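Side-chain contacts in transferrin binding protein B (Actinobacillus suis, PDB 3PQU), which probably binds host transferrin at the bacterial surface as an outer-membrane lipoprotein, serving iron acquisition: residues A[78-83]-A[87-92]; A[174-179]-A[261-266]; A[178-183]-A[286-291]. All coordinates share one frame; numbering follows the deposited sequence.

Contact 1: residues A[78-83]-A[87-92]; sequences MAIWNE and EIPHLK
Asn-82 reaches across to Glu-87 with its amide nitrogen, and these two residues account for most of the surface buried here. ND2 donates to OE2 of Glu-87 at 2.8 Å, with an N-H...O angle of 153°. The acceptor lies in the amide plane of Asn-82; the bond meets OE2 from above the carboxylate plane, 55° out of it, and the two flat groups are perpendicular. With CG anti to the backbone N (chi1 -168°), the amide of Asn-82 extends toward the acid. Its OD1 accepts from the backbone N of Asn-84, which holds the amide by both ends, and Asn-84 ND2 takes the other Glu-87 oxygen, OE1. A water accepts weakly from Asn-82 ND2 and donates to the backbone O of Glu-87, a second bridge beside the direct one. Nearer the sheet, Ile-80 CD1 meets Pro-89 CG at 4.0 Å, the side chains crossing at about a right angle; Ile-80 rests on Leu-156 and Pro-89 on Tyr-154 of strand 150-157. Pro-89 holds the second position of a type II beta turn from Ile-88 to Leu-91, where its restricted phi fits, and His-90 is the N-cap of helix 91-97 over the N-lobe handle sheet.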
loop_
_atom_site.group_PDB
_atom_site.type_symbol
_atom_site.label_atom_id
_atom_site.label_comp_id
_atom_site.label_asym_id
_atom_site.label_seq_id
_atom_site.Cartn_x
_atom_site.Cartn_y
_atom_site.Cartn_z
ATOM N N MET A 78 12.995 -2.046 -7.475
ATOM C CA MET A 78 11.815 -1.855 -8.307
ATOM C C MET A 78 10.525 -2.035 -7.540
ATOM O O MET A 78 10.367 -2.996 -6.801
ATOM C CB MET A 78 11.835 -2.882 -9.446
ATOM C CG MET A 78 13.223 -3.204 -9.958
ATOM S SD MET A 78 13.265 -3.098 -11.752
ATOM C CE MET A 78 13.046 -1.330 -11.904
ATOM N N ALA A 79 9.589 -1.124 -7.758
ATOM C CA ALA A 79 8.247 -1.255 -7.222
ATOM C C ALA A 79 7.535 -2.426 -7.893
ATOM O O ALA A 79 7.662 -2.626 -9.095
ATOM C CB ALA A 79 7.475 0.033 -7.474
ATOM N N ILE A 80 6.789 -3.206 -7.117
ATOM C CA ILE A 80 5.953 -4.256 -7.677
ATOM C C ILE A 80 4.548 -4.114 -7.129
ATOM O O ILE A 80 4.337 -3.454 -6.112
ATOM C CB ILE A 80 6.519 -5.652 -7.406
ATOM C CG1 ILE A 80 6.751 -5.878 -5.915
ATOM C CG2 ILE A 80 7.835 -5.855 -8.184
ATOM C CD1 ILE A 80 7.281 -7.289 -5.619
ATOM N N TRP A 81 3.579 -4.712 -7.800
ATOM C CA TRP A 81 2.189 -4.358 -7.526
ATOM C C TRP A 81 1.193 -5.468 -7.792
ATOM O O TRP A 81 -0.013 -5.206 -7.880
ATOM C CB TRP A 81 1.787 -3.091 -8.299
ATOM C CG TRP A 81 1.838 -3.243 -9.786
ATOM C CD1 TRP A 81 0.926 -3.889 -10.576
ATOM C CD2 TRP A 81 2.847 -2.737 -10.670
ATOM N NE1 TRP A 81 1.311 -3.819 -11.894
ATOM C CE2 TRP A 81 2.484 -3.115 -11.979
ATOM C CE3 TRP A 81 4.019 -1.998 -10.481
ATOM C CZ2 TRP A 81 3.254 -2.781 -13.094
ATOM C CZ3 TRP A 81 4.785 -1.671 -11.593
ATOM C CH2 TRP A 81 4.396 -2.060 -12.881
ATOM N N ASN A 82 1.671 -6.705 -7.893
ATOM C CA ASN A 82 0.758 -7.834 -8.137
ATOM C C ASN A 82 -0.277 -7.988 -7.031
ATOM O O ASN A 82 0.066 -7.998 -5.844
ATOM C CB ASN A 82 1.518 -9.157 -8.349
ATOM C CG ASN A 82 0.609 -10.282 -8.891
ATOM O OD1 ASN A 82 -0.566 -10.368 -8.548
ATOM N ND2 ASN A 82 1.163 -11.139 -9.736
ATOM N N GLU A 83 -1.543 -8.113 -7.428
ATOM C CA GLU A 83 -2.655 -8.195 -6.483
ATOM C C GLU A 83 -2.782 -9.584 -5.879
ATOM O O GLU A 83 -3.374 -9.758 -4.818
ATOM C CB GLU A 83 -3.979 -7.833 -7.169
ATOM C CG GLU A 83 -3.861 -6.805 -8.282
ATOM C CD GLU A 83 -3.511 -7.432 -9.620
ATOM O OE1 GLU A 83 -2.555 -6.952 -10.266
ATOM O OE2 GLU A 83 -4.190 -8.403 -10.022
ATOM N N GLU A 87 0.860 -15.574 -6.294
ATOM C CA GLU A 87 1.805 -15.566 -7.398
ATOM C C GLU A 87 3.133 -14.973 -6.927
ATOM O O GLU A 87 3.308 -13.760 -6.933
ATOM C CB GLU A 87 1.275 -14.731 -8.559
ATOM C CG GLU A 87 0.032 -15.271 -9.226
ATOM C CD GLU A 87 -0.408 -14.402 -10.392
ATOM O OE1 GLU A 87 -1.588 -14.487 -10.797
ATOM O OE2 GLU A 87 0.432 -13.625 -10.898
ATOM N N ILE A 88 4.058 -15.829 -6.509
ATOM C CA ILE A 88 5.374 -15.384 -6.077
ATOM C C ILE A 88 6.096 -14.668 -7.225
ATOM O O ILE A 88 6.153 -15.172 -8.350
ATOM C CB ILE A 88 6.206 -16.586 -5.558
ATOM C CG1 ILE A 88 5.456 -17.316 -4.439
ATOM C CG2 ILE A 88 7.576 -16.139 -5.068
ATOM C CD1 ILE A 88 5.249 -16.480 -3.153
ATOM N N PRO A 89 6.635 -13.470 -6.965
ATOM C CA PRO A 89 7.240 -12.737 -8.091
ATOM C C PRO A 89 8.331 -13.539 -8.797
ATOM O O PRO A 89 9.161 -14.132 -8.116
ATOM C CB PRO A 89 7.855 -11.491 -7.418
ATOM C CG PRO A 89 7.027 -11.280 -6.182
ATOM C CD PRO A 89 6.592 -12.673 -5.722
ATOM N N HIS A 90 8.326 -13.548 -10.133
ATOM C CA HIS A 90 9.353 -14.223 -10.930
ATOM C C HIS A 90 9.399 -15.773 -10.834
ATOM O O HIS A 90 10.181 -16.407 -11.543
ATOM C CB HIS A 90 10.735 -13.606 -10.651
ATOM C CG HIS A 90 10.838 -12.165 -11.050
ATOM N ND1 HIS A 90 11.058 -11.767 -12.350
ATOM C CD2 HIS A 90 10.713 -11.024 -10.328
ATOM C CE1 HIS A 90 11.080 -10.447 -12.411
ATOM N NE2 HIS A 90 10.879 -9.973 -11.195
ATOM N N LEU A 91 8.575 -16.389 -9.988
ATOM C CA LEU A 91 8.649 -17.848 -9.814
ATOM C C LEU A 91 8.440 -18.602 -11.143
ATOM O O LEU A 91 9.179 -19.533 -11.473
ATOM C CB LEU A 91 7.668 -18.345 -8.743
ATOM C CG LEU A 91 7.774 -19.851 -8.437
ATOM C CD1 LEU A 91 9.142 -20.199 -7.823
ATOM C CD2 LEU A 91 6.643 -20.377 -7.546
ATOM N N LYS A 92 7.440 -18.181 -11.902
ATOM C CA LYS A 92 7.140 -18.768 -13.203
ATOM C C LYS A 92 8.284 -18.530 -14.184
ATOM O O LYS A 92 8.706 -19.448 -14.891
ATOM C CB LYS A 92 5.841 -18.189 -13.772
ATOM C CG LYS A 92 5.580 -18.556 -15.232
ATOM C CD LYS A 92 4.846 -19.883 -15.366
ATOM C CE LYS A 92 4.751 -20.327 -16.828
ATOM N NZ LYS A 92 4.405 -19.201 -17.748
HETATM O O HOH W 1 3.966 -11.363 -8.561
#

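Contact 2: residues A[174-179]-A[261-266]; sequences GTWDFT and TKRYSI
Trp-176 points into the interior of the N-lobe beta-barrel and meets Arg-263 and Tyr-264, which come from a strand that is not its sheet neighbour. Strands 229-236 and 241-249 lie between strands 170-183 and 260-271 in the sheet, and the side chains meet in the barrel interior. With CA atoms of Trp-176 and Tyr-264 10.6 Å apart, side chains alone span the gap and no hydrogen bond joins the two segments.

The main contact is between an indole edge and an aliphatic chain. CG of Arg-263 lies near the plane of the indole, 3.9 Å from Trp-176 CZ2, while CB of Arg-263 sits 4.0 Å from CH2 of the same ring. The methylenes therefore meet the rim of the six-membered ring. Bends at chi2 and chi3 carry the guanidinium onward, with its plane at 81° to the indole, to a cation-pi contact with Phe-289. A long arginine suits this place because its stem can pack against carbon while its charge lies farther on.

In the aromatic contact, CZ3 of Trp-176 lies 4.4 Å from CD2 of Tyr-264, at the edge of the tyrosine ring, which also meets Phe-311 edge-to-face. Two consecutive residues can both point inward because Arg-263 and Tyr-264 face Leu-246 in a classic beta bulge, which interrupts the usual alternation of a strand.

Two polar ends have partners beyond the two segments. Tyr-264 OH bonds to the backbone O of Thr-290. The buried indole nitrogen, Trp-176 NE1, donates to the backbone O of Tyr-247.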
loop_
_atom_site.group_PDB
_atom_site.type_symbol
_atom_site.label_atom_id
_atom_site.label_comp_id
_atom_site.label_asym_id
_atom_site.label_seq_id
_atom_site.Cartn_x
_atom_site.Cartn_y
_atom_site.Cartn_z
ATOM N N GLY A 174 8.474 -11.633 13.070
ATOM C CA GLY A 174 8.624 -12.178 11.727
ATOM C C GLY A 174 10.072 -12.415 11.308
ATOM O O GLY A 174 10.912 -12.854 12.090
ATOM N N THR A 175 10.371 -12.101 10.059
ATOM C CA THR A 175 11.684 -12.377 9.507
ATOM C C THR A 175 12.267 -11.124 8.869
ATOM O O THR A 175 11.623 -10.073 8.824
ATOM C CB THR A 175 11.600 -13.449 8.393
ATOM O OG1 THR A 175 10.712 -12.993 7.366
ATOM C CG2 THR A 175 11.102 -14.795 8.950
ATOM N N TRP A 176 13.502 -11.248 8.398
ATOM C CA TRP A 176 14.072 -10.283 7.464
ATOM C C TRP A 176 14.949 -11.063 6.505
ATOM O O TRP A 176 15.257 -12.224 6.760
ATOM C CB TRP A 176 14.845 -9.147 8.180
ATOM C CG TRP A 176 16.045 -9.581 8.979
ATOM C CD1 TRP A 176 16.053 -10.344 10.138
ATOM C CD2 TRP A 176 17.411 -9.235 8.724
ATOM N NE1 TRP A 176 17.349 -10.496 10.593
ATOM C CE2 TRP A 176 18.196 -9.824 9.747
ATOM C CE3 TRP A 176 18.046 -8.453 7.747
ATOM C CZ2 TRP A 176 19.583 -9.686 9.796
ATOM C CZ3 TRP A 176 19.426 -8.309 7.801
ATOM C CH2 TRP A 176 20.180 -8.928 8.820
ATOM N N ASP A 177 15.331 -10.425 5.398
ATOM C CA ASP A 177 16.155 -11.051 4.347
ATOM C C ASP A 177 16.934 -9.956 3.615
ATOM O O ASP A 177 16.588 -8.782 3.713
ATOM C CB ASP A 177 15.279 -11.801 3.344
ATOM C CG ASP A 177 14.743 -13.099 3.901
ATOM O OD1 ASP A 177 13.546 -13.165 4.248
ATOM O OD2 ASP A 177 15.537 -14.047 4.009
ATOM N N PHE A 178 17.980 -10.336 2.885
ATOM C CA PHE A 178 18.873 -9.339 2.301
ATOM C C PHE A 178 19.728 -9.873 1.160
ATOM O O PHE A 178 19.934 -11.075 1.041
ATOM C CB PHE A 178 19.808 -8.796 3.398
ATOM C CG PHE A 178 20.715 -9.864 4.011
ATOM C CD1 PHE A 178 21.942 -10.171 3.426
ATOM C CD2 PHE A 178 20.322 -10.567 5.146
ATOM C CE1 PHE A 178 22.789 -11.170 3.951
ATOM C CE2 PHE A 178 21.172 -11.552 5.706
ATOM C CZ PHE A 178 22.410 -11.856 5.095
ATOM N N THR A 179 20.238 -8.956 0.341
ATOM C CA THR A 179 21.343 -9.231 -0.556
ATOM C C THR A 179 22.330 -8.069 -0.429
ATOM O O THR A 179 21.916 -6.916 -0.270
ATOM C CB THR A 179 20.914 -9.367 -2.045
ATOM O OG1 THR A 179 22.074 -9.620 -2.845
ATOM C CG2 THR A 179 20.244 -8.080 -2.576
ATOM N N THR A 261 22.905 -13.014 17.215
ATOM C CA THR A 261 23.425 -11.651 17.240
ATOM C C THR A 261 22.461 -10.646 16.644
ATOM O O THR A 261 21.838 -10.904 15.624
ATOM C CB THR A 261 24.812 -11.527 16.561
ATOM O OG1 THR A 261 24.752 -12.072 15.243
ATOM C CG2 THR A 261 25.868 -12.272 17.361
ATOM N N LYS A 262 22.325 -9.500 17.303
ATOM C CA LYS A 262 21.519 -8.426 16.756
ATOM C C LYS A 262 22.343 -7.685 15.706
ATOM O O LYS A 262 23.417 -7.169 16.002
ATOM C CB LYS A 262 21.048 -7.460 17.847
ATOM C CG LYS A 262 20.103 -6.390 17.300
ATOM C CD LYS A 262 19.803 -5.295 18.329
ATOM C CE LYS A 262 19.197 -5.870 19.585
ATOM N NZ LYS A 262 18.721 -4.797 20.530
ATOM N N ARG A 263 21.830 -7.646 14.479
ATOM C CA ARG A 263 22.489 -6.960 13.368
ATOM C C ARG A 263 22.019 -5.503 13.224
ATOM O O ARG A 263 22.782 -4.638 12.800
ATOM C CB ARG A 263 22.190 -7.678 12.053
ATOM C CG ARG A 263 22.836 -9.031 11.909
ATOM C CD ARG A 263 24.313 -8.873 11.626
ATOM N NE ARG A 263 24.792 -9.893 10.701
ATOM C CZ ARG A 263 26.071 -10.206 10.540
ATOM N NH1 ARG A 263 27.000 -9.581 11.252
ATOM N NH2 ARG A 263 26.419 -11.155 9.685
ATOM N N TYR A 264 20.756 -5.239 13.552
ATOM C CA TYR A 264 20.187 -3.897 13.348
ATOM C C TYR A 264 19.167 -3.508 14.408
ATOM O O TYR A 264 18.443 -4.367 14.932
ATOM C CB TYR A 264 19.483 -3.823 11.994
ATOM C CG TYR A 264 20.370 -3.624 10.800
ATOM C CD1 TYR A 264 20.900 -2.364 10.500
ATOM C CD2 TYR A 264 20.656 -4.687 9.945
ATOM C CE1 TYR A 264 21.723 -2.190 9.393
ATOM C CE2 TYR A 264 21.448 -4.524 8.854
ATOM C CZ TYR A 264 21.981 -3.274 8.568
ATOM O OH TYR A 264 22.765 -3.133 7.456
ATOM N N SER A 265 19.116 -2.212 14.706
ATOM C CA SER A 265 18.001 -1.596 15.439
ATOM C C SER A 265 17.234 -0.732 14.452
ATOM O O SER A 265 17.819 -0.101 13.578
ATOM C CB SER A 265 18.478 -0.673 16.599
ATOM O OG SER A 265 19.154 -1.392 17.616
ATOM N N ILE A 266 15.930 -0.627 14.624
ATOM C CA ILE A 266 15.153 0.128 13.654
ATOM C C ILE A 266 14.316 1.190 14.352
ATOM O O ILE A 266 13.818 0.969 15.456
ATOM C CB ILE A 266 14.248 -0.836 12.849
ATOM C CG1 ILE A 266 15.103 -1.649 11.870
ATOM C CG2 ILE A 266 13.144 -0.076 12.149
ATOM C CD1 ILE A 266 14.320 -2.642 11.069
#

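Contact 3: residues A[178-183]-A[286-291]; sequences FTSDVK and DPIFTD
Phe-289 turns the edge of its ring to the face of Phe-178 in a T-shaped stack, the planes 84° apart and the centroids separated by 5.0 Å. CZ of Phe-289 comes down on the Phe-178 ring toward its rim, 3.6 Å from CZ of Phe-178. Phe-178 CG sits between the backbone N and the carbonyl carbon (chi1 62°), which places the ring face to receive that edge. The Phe-178 ring also meets His-229 edge-to-face. Beside this pair, the methyl CD1 of Ile-288 reaches CB of Ser-180 at 3.8 Å; a serine is small enough to let the isoleucine approach strand 170-183 closely. Ser-180 OG donates to Asp-181 O and accepts from the backbone N of Ala-202, so it is gripped twice although buried. The partner of strand 170-183 here is the loop joining strands 274-281 and 292-300 of the N-lobe barrel, and an Asx turn helps to shape it. Asp-286 OD2 accepts from the backbone N of Ile-288, through the anti lone pair, and from N of Phe-289 in a nearly straight bond (177°) arriving from above the carboxylate plane. Aspartate suits the position because one short acid can hold two successive amides. CG1 of Ile-288 lies over one face of the Phe-289 ring.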
loop_
_atom_site.group_PDB
_atom_site.type_symbol
_atom_site.label_atom_id
_atom_site.label_comp_id
_atom_site.label_asym_id
_atom_site.label_seq_id
_atom_site.Cartn_x
_atom_site.Cartn_y
_atom_site.Cartn_z
ATOM N N PHE A 178 17.980 -10.336 2.885
ATOM C CA PHE A 178 18.873 -9.339 2.301
ATOM C C PHE A 178 19.728 -9.873 1.160
ATOM O O PHE A 178 19.934 -11.075 1.041
ATOM C CB PHE A 178 19.808 -8.796 3.398
ATOM C CG PHE A 178 20.715 -9.864 4.011
ATOM C CD1 PHE A 178 21.942 -10.171 3.426
ATOM C CD2 PHE A 178 20.322 -10.567 5.146
ATOM C CE1 PHE A 178 22.789 -11.170 3.951
ATOM C CE2 PHE A 178 21.172 -11.552 5.706
ATOM C CZ PHE A 178 22.410 -11.856 5.095
ATOM N N THR A 179 20.238 -8.956 0.341
ATOM C CA THR A 179 21.343 -9.231 -0.556
ATOM C C THR A 179 22.330 -8.069 -0.429
ATOM O O THR A 179 21.916 -6.916 -0.270
ATOM C CB THR A 179 20.914 -9.367 -2.045
ATOM O OG1 THR A 179 22.074 -9.620 -2.845
ATOM C CG2 THR A 179 20.244 -8.080 -2.576
ATOM N N SER A 180 23.624 -8.387 -0.474
ATOM C CA SER A 180 24.683 -7.392 -0.560
ATOM C C SER A 180 24.897 -7.025 -2.016
ATOM O O SER A 180 24.196 -7.523 -2.902
ATOM C CB SER A 180 26.003 -7.939 0.010
ATOM O OG SER A 180 26.562 -8.969 -0.819
ATOM N N ASP A 181 25.869 -6.144 -2.269
ATOM C CA ASP A 181 26.401 -6.000 -3.610
ATOM C C ASP A 181 27.599 -6.935 -3.750
ATOM O O ASP A 181 27.900 -7.703 -2.842
ATOM C CB ASP A 181 26.811 -4.541 -3.912
ATOM C CG ASP A 181 27.935 -4.037 -3.004
ATOM O OD1 ASP A 181 28.547 -2.989 -3.331
ATOM O OD2 ASP A 181 28.184 -4.682 -1.961
ATOM N N VAL A 182 28.300 -6.857 -4.875
ATOM C CA VAL A 182 29.425 -7.750 -5.111
ATOM C C VAL A 182 30.730 -6.971 -5.256
ATOM O O VAL A 182 30.765 -5.958 -5.944
ATOM C CB VAL A 182 29.169 -8.617 -6.364
ATOM C CG1 VAL A 182 30.488 -9.158 -6.944
ATOM C CG2 VAL A 182 28.189 -9.772 -6.033
ATOM N N LYS A 183 31.783 -7.426 -4.575
ATOM C CA LYS A 183 33.146 -6.899 -4.759
ATOM C C LYS A 183 34.137 -8.032 -4.539
ATOM O O LYS A 183 34.093 -8.700 -3.508
ATOM C CB LYS A 183 33.477 -5.823 -3.702
ATOM C CG LYS A 183 32.836 -4.488 -3.923
ATOM C CD LYS A 183 33.075 -3.577 -2.740
ATOM C CE LYS A 183 32.301 -2.271 -2.872
ATOM N NZ LYS A 183 32.704 -1.264 -1.825
ATOM N N ASP A 286 31.556 -3.674 10.044
ATOM C CA ASP A 286 31.138 -4.692 9.070
ATOM C C ASP A 286 31.031 -4.066 7.669
ATOM O O ASP A 286 30.349 -3.039 7.495
ATOM C CB ASP A 286 29.806 -5.336 9.478
ATOM C CG ASP A 286 29.503 -6.594 8.676
ATOM O OD1 ASP A 286 29.500 -7.682 9.284
ATOM O OD2 ASP A 286 29.306 -6.501 7.442
ATOM N N PRO A 287 31.704 -4.662 6.670
ATOM C CA PRO A 287 31.676 -3.970 5.372
ATOM C C PRO A 287 30.315 -4.000 4.680
ATOM O O PRO A 287 30.087 -3.169 3.795
ATOM C CB PRO A 287 32.718 -4.719 4.530
ATOM C CG PRO A 287 32.877 -6.063 5.212
ATOM C CD PRO A 287 32.588 -5.852 6.665
ATOM N N ILE A 288 29.408 -4.898 5.055
ATOM C CA ILE A 288 28.098 -4.827 4.395
ATOM C C ILE A 288 26.921 -4.454 5.285
ATOM O O ILE A 288 25.989 -3.806 4.818
ATOM C CB ILE A 288 27.766 -6.081 3.541
ATOM C CG1 ILE A 288 27.614 -7.307 4.402
ATOM C CG2 ILE A 288 28.850 -6.329 2.484
ATOM C CD1 ILE A 288 27.058 -8.560 3.607
ATOM N N PHE A 289 26.953 -4.858 6.556
ATOM C CA PHE A 289 25.863 -4.527 7.478
ATOM C C PHE A 289 26.079 -3.147 8.097
ATOM O O PHE A 289 26.568 -3.008 9.222
ATOM C CB PHE A 289 25.657 -5.653 8.517
ATOM C CG PHE A 289 25.255 -6.966 7.873
ATOM C CD1 PHE A 289 23.981 -7.133 7.361
ATOM C CD2 PHE A 289 26.169 -7.991 7.710
ATOM C CE1 PHE A 289 23.606 -8.338 6.726
ATOM C CE2 PHE A 289 25.800 -9.203 7.086
ATOM C CZ PHE A 289 24.520 -9.360 6.599
ATOM N N THR A 290 25.727 -2.124 7.321
ATOM C CA THR A 290 26.009 -0.736 7.676
ATOM C C THR A 290 24.698 0.029 7.847
ATOM O O THR A 290 23.629 -0.534 7.628
ATOM C CB THR A 290 26.802 -0.056 6.574
ATOM O OG1 THR A 290 26.144 -0.319 5.330
ATOM C CG2 THR A 290 28.256 -0.580 6.513
ATOM N N ASP A 291 24.792 1.320 8.186
ATOM C CA ASP A 291 23.621 2.159 8.481
ATOM C C ASP A 291 22.824 2.477 7.233
ATOM O O ASP A 291 23.390 2.566 6.144
ATOM C CB ASP A 291 24.055 3.511 9.084
ATOM C CG ASP A 291 24.644 3.377 10.463
ATOM O OD1 ASP A 291 24.342 2.365 11.151
ATOM O OD2 ASP A 291 25.382 4.310 10.863
HETATM O O HOH W 2 30.818 -2.098 0.734
#

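How the contacts relate
Contact 1 is a surface contact in the N-lobe handle, whereas contacts 2 and 3 are buried in the N-lobe barrel; its nearest atoms lie about 11 Å from either of them. Contact 1 joins neighbouring pieces of chain through an amide-carboxylate bond and water, with a small apolar touch. The barrel pair instead brings together segments distant in sequence, by carbon and aromatic packing. Contacts 2 and 3 share strand 170-183, whose Phe-178 and Thr-179 belong to both, and their centres are 12 Å apart. They also meet directly: residues 261-266 bring a tyrosine hydroxyl and an arginine to the 286-291 loop, so the inward-facing side chains of the barrel strands and the loop form one continuous packed region.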